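Local coordinates for protein TetR family Transcriptional regulator (Streptococcus agalactiae 2603V/R, PDB 3KKC) that probably binds DNA and regulates transcription as a member of the TetR family, at residues 144-155 and 167-175. Sequence-based numbering, arbitrary orientation.
Sequences LLSSFIETLKWW and LLKYYLTMV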
# COMPACT_ATOMS: atom_id res chain seq x y z
N LEU A 144 2.73 -5.30 -12.75
CA LEU A 144 2.61 -4.17 -13.65
C LEU A 144 1.65 -3.12 -13.07
O LEU A 144 1.99 -1.93 -12.96
CB LEU A 144 2.11 -4.65 -15.01
CG LEU A 144 2.98 -4.68 -16.26
CD1 LEU A 144 4.41 -4.33 -15.96
CD2 LEU A 144 2.87 -6.03 -16.91
N LEU A 145 0.45 -3.57 -12.71
CA LEU A 145 -0.58 -2.71 -12.15
C LEU A 145 -0.10 -2.09 -10.87
O LEU A 145 -0.23 -0.89 -10.67
CB LEU A 145 -1.86 -3.51 -11.90
CG LEU A 145 -3.03 -3.14 -12.80
CD1 LEU A 145 -2.54 -2.45 -14.04
CD2 LEU A 145 -3.82 -4.37 -13.17
N SER A 146 0.47 -2.91 -9.99
CA SER A 146 0.89 -2.42 -8.70
C SER A 146 2.09 -1.48 -8.79
O SER A 146 2.20 -0.53 -8.01
CB SER A 146 1.20 -3.58 -7.75
OG SER A 146 2.35 -3.27 -6.99
N SER A 147 3.00 -1.74 -9.73
CA SER A 147 4.15 -0.84 -9.86
C SER A 147 3.73 0.47 -10.56
O SER A 147 4.36 1.52 -10.39
CB SER A 147 5.27 -1.52 -10.64
OG SER A 147 4.98 -1.44 -12.03
N PHE A 148 2.67 0.42 -11.35
CA PHE A 148 2.15 1.66 -11.91
C PHE A 148 1.58 2.52 -10.78
O PHE A 148 2.01 3.67 -10.60
CB PHE A 148 1.12 1.40 -13.01
CG PHE A 148 0.52 2.66 -13.57
CD1 PHE A 148 1.16 3.36 -14.57
CD2 PHE A 148 -0.69 3.14 -13.09
CE1 PHE A 148 0.61 4.50 -15.08
CE2 PHE A 148 -1.25 4.27 -13.60
CZ PHE A 148 -0.60 4.96 -14.58
N ILE A 149 0.64 1.96 -10.00
CA ILE A 149 0.05 2.69 -8.88
C ILE A 149 1.10 3.22 -7.92
O ILE A 149 1.03 4.38 -7.50
CB ILE A 149 -0.97 1.85 -8.07
CG1 ILE A 149 -2.05 1.28 -8.99
CG2 ILE A 149 -1.66 2.73 -7.06
CD1 ILE A 149 -3.03 0.42 -8.28
N GLU A 150 2.09 2.40 -7.60
CA GLU A 150 3.13 2.83 -6.68
C GLU A 150 4.10 3.87 -7.26
O GLU A 150 4.49 4.81 -6.57
CB GLU A 150 3.89 1.63 -6.10
CG GLU A 150 3.87 1.59 -4.58
CD GLU A 150 2.49 1.34 -4.01
OE1 GLU A 150 1.79 0.41 -4.50
OE2 GLU A 150 2.09 2.06 -3.08
N THR A 151 4.49 3.72 -8.52
CA THR A 151 5.31 4.78 -9.10
C THR A 151 4.56 6.10 -8.91
O THR A 151 5.12 7.07 -8.37
CB THR A 151 5.60 4.55 -10.60
OG1 THR A 151 6.55 3.49 -10.74
CG2 THR A 151 6.19 5.83 -11.26
N LEU A 152 3.29 6.09 -9.31
CA LEU A 152 2.38 7.24 -9.25
C LEU A 152 2.29 7.89 -7.85
O LEU A 152 2.56 9.08 -7.71
CB LEU A 152 1.01 6.80 -9.75
CG LEU A 152 -0.13 7.77 -9.51
CD1 LEU A 152 0.30 9.14 -9.92
CD2 LEU A 152 -1.35 7.33 -10.30
N LYS A 153 1.94 7.10 -6.83
CA LYS A 153 1.91 7.63 -5.45
C LYS A 153 3.22 8.29 -5.08
O LYS A 153 3.24 9.36 -4.48
CB LYS A 153 1.61 6.53 -4.41
CG LYS A 153 0.14 6.18 -4.26
CD LYS A 153 -0.01 4.77 -3.72
CE LYS A 153 -0.63 4.74 -2.31
NZ LYS A 153 0.18 3.90 -1.37
N TRP A 154 4.33 7.64 -5.41
CA TRP A 154 5.64 8.14 -5.00
C TRP A 154 5.88 9.53 -5.62
O TRP A 154 6.34 10.47 -4.96
CB TRP A 154 6.73 7.11 -5.37
CG TRP A 154 8.09 7.70 -5.39
CD1 TRP A 154 8.95 7.82 -4.34
CD2 TRP A 154 8.76 8.29 -6.53
NE1 TRP A 154 10.11 8.45 -4.75
CE2 TRP A 154 10.02 8.75 -6.08
CE3 TRP A 154 8.41 8.48 -7.87
CZ2 TRP A 154 10.96 9.40 -6.95
CZ3 TRP A 154 9.35 9.14 -8.75
CH2 TRP A 154 10.60 9.58 -8.27
N TRP A 155 5.53 9.65 -6.90
CA TRP A 155 5.70 10.87 -7.68
C TRP A 155 4.87 12.01 -7.07
O TRP A 155 5.34 13.14 -6.96
CB TRP A 155 5.29 10.57 -9.12
CG TRP A 155 5.33 11.72 -10.09
CD1 TRP A 155 6.40 12.52 -10.39
CD2 TRP A 155 4.25 12.17 -10.94
NE1 TRP A 155 6.05 13.44 -11.33
CE2 TRP A 155 4.74 13.25 -11.69
CE3 TRP A 155 2.92 11.77 -11.12
CZ2 TRP A 155 3.95 13.93 -12.62
CZ3 TRP A 155 2.14 12.44 -12.04
CH2 TRP A 155 2.66 13.51 -12.78
N LEU A 167 8.27 10.83 -16.18
CA LEU A 167 7.85 9.72 -15.35
C LEU A 167 7.27 8.57 -16.18
O LEU A 167 7.52 7.39 -15.90
CB LEU A 167 6.83 10.17 -14.29
CG LEU A 167 6.38 9.07 -13.32
CD1 LEU A 167 7.08 9.16 -11.92
CD2 LEU A 167 4.86 9.04 -13.19
N LEU A 168 6.47 8.91 -17.18
CA LEU A 168 5.89 7.88 -18.03
C LEU A 168 7.00 7.11 -18.73
O LEU A 168 6.90 5.91 -19.00
CB LEU A 168 4.97 8.49 -19.07
CG LEU A 168 4.36 7.40 -19.95
CD1 LEU A 168 3.45 6.48 -19.11
CD2 LEU A 168 3.62 8.00 -21.15
N LYS A 169 8.08 7.82 -19.01
CA LYS A 169 9.23 7.27 -19.70
C LYS A 169 9.98 6.29 -18.80
O LYS A 169 10.13 5.11 -19.12
CB LYS A 169 10.15 8.42 -20.13
CG LYS A 169 11.57 8.02 -20.51
CD LYS A 169 12.49 9.24 -20.60
CE LYS A 169 13.86 8.86 -21.16
NZ LYS A 169 14.84 9.97 -21.04
N TYR A 170 10.46 6.81 -17.68
CA TYR A 170 11.21 6.03 -16.71
C TYR A 170 10.41 4.82 -16.21
O TYR A 170 10.98 3.80 -15.84
CB TYR A 170 11.68 6.90 -15.55
CG TYR A 170 12.65 7.96 -16.00
CD1 TYR A 170 13.70 7.62 -16.86
CD2 TYR A 170 12.54 9.28 -15.59
CE1 TYR A 170 14.61 8.58 -17.30
CE2 TYR A 170 13.45 10.25 -16.03
CZ TYR A 170 14.49 9.89 -16.88
OH TYR A 170 15.41 10.83 -17.33
N TYR A 171 9.10 4.91 -16.25
CA TYR A 171 8.31 3.77 -15.85
C TYR A 171 8.27 2.71 -16.96
O TYR A 171 8.46 1.52 -16.71
CB TYR A 171 6.90 4.19 -15.44
CG TYR A 171 5.98 3.00 -15.29
CD1 TYR A 171 5.98 2.24 -14.14
CD2 TYR A 171 5.15 2.62 -16.33
CE1 TYR A 171 5.16 1.13 -14.01
CE2 TYR A 171 4.32 1.52 -16.21
CZ TYR A 171 4.33 0.78 -15.06
OH TYR A 171 3.49 -0.31 -14.97
N LEU A 172 8.00 3.16 -18.18
CA LEU A 172 7.88 2.26 -19.32
C LEU A 172 9.20 1.53 -19.61
O LEU A 172 9.20 0.35 -19.98
CB LEU A 172 7.42 3.04 -20.54
CG LEU A 172 5.99 2.82 -21.06
CD1 LEU A 172 5.06 2.01 -20.10
CD2 LEU A 172 5.33 4.14 -21.47
N THR A 173 10.32 2.22 -19.43
CA THR A 173 11.61 1.56 -19.65
C THR A 173 11.87 0.56 -18.52
O THR A 173 12.41 -0.53 -18.75
CB THR A 173 12.78 2.58 -19.81
OG1 THR A 173 12.86 3.40 -18.64
CG2 THR A 173 12.57 3.48 -21.03
N MSE A 174 11.44 0.90 -17.31
CA MSE A 174 11.61 0.01 -16.16
C MSE A 174 10.87 -1.31 -16.31
O MSE A 174 11.34 -2.33 -15.83
CB MSE A 174 11.21 0.68 -14.86
CG MSE A 174 12.33 1.43 -14.19
SE MSE A 174 13.95 0.37 -14.15
CE MSE A 174 13.36 -1.05 -12.92
N VAL A 175 9.73 -1.27 -16.99
CA VAL A 175 8.88 -2.46 -17.09
C VAL A 175 8.97 -3.21 -18.41
O VAL A 175 8.72 -4.41 -18.45
CB VAL A 175 7.41 -2.11 -16.85
CG1 VAL A 175 7.25 -1.54 -15.45
CG2 VAL A 175 6.94 -1.12 -17.89
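Tyr171 packs as a knob into a hole lined by Leu144, Ser147, Phe148 and Thr151 on the helix opposite. With CG anti to the backbone N (chi1 169°), the ring is carried across to 144-155 and its hydroxyl reaches the backbone there, where OH donates to Leu144 O at 3.0 Å. The donor stands 33° out of the carbonyl plane, on the face opposite the one used by Phe148 N, which makes the normal helical bond to the same oxygen. The tyrosine ring is held between two neighbours: Phe148 turns its edge to one face in a T-shaped pair, centroids 5.7 Å apart and planes at 77°, and Val175 CG1, from the tyrosine's own helix, lies over the opposite face. Ser147 OG sits at the ring edge, in its plane, 3.2 Å from Tyr171 CE1.

One turn earlier on 167-175, Leu167 is a forked bump. Its CD1 meets the methyl of Thr151 tip to tip, 3.5 Å from CG2, lies against Trp155 CB and CG, and brushes the edge of Trp154 at CZ3. CD2 lies over the face of the Trp155 six-membered ring, a CH-pi contact 4.3 Å from the centroid. Trp155 NE1 is hydrogen-bonded to Met162 O in the intervening connection. At the far end Leu144 CD1 packs on Val175 CB at 3.8 Å.

The segments run roughly antiparallel, their axes 11.2 Å apart at closest approach, and join the last two helices of the TetR C-terminal region; Thr151 and Trp154 also pack on the second subunit. The interface is thus mostly apolar and aromatic, with a buried tyrosine hydroxyl satisfied by a main-chain carbonyl, a directional bond that would help fix the ring's depth in its hollow.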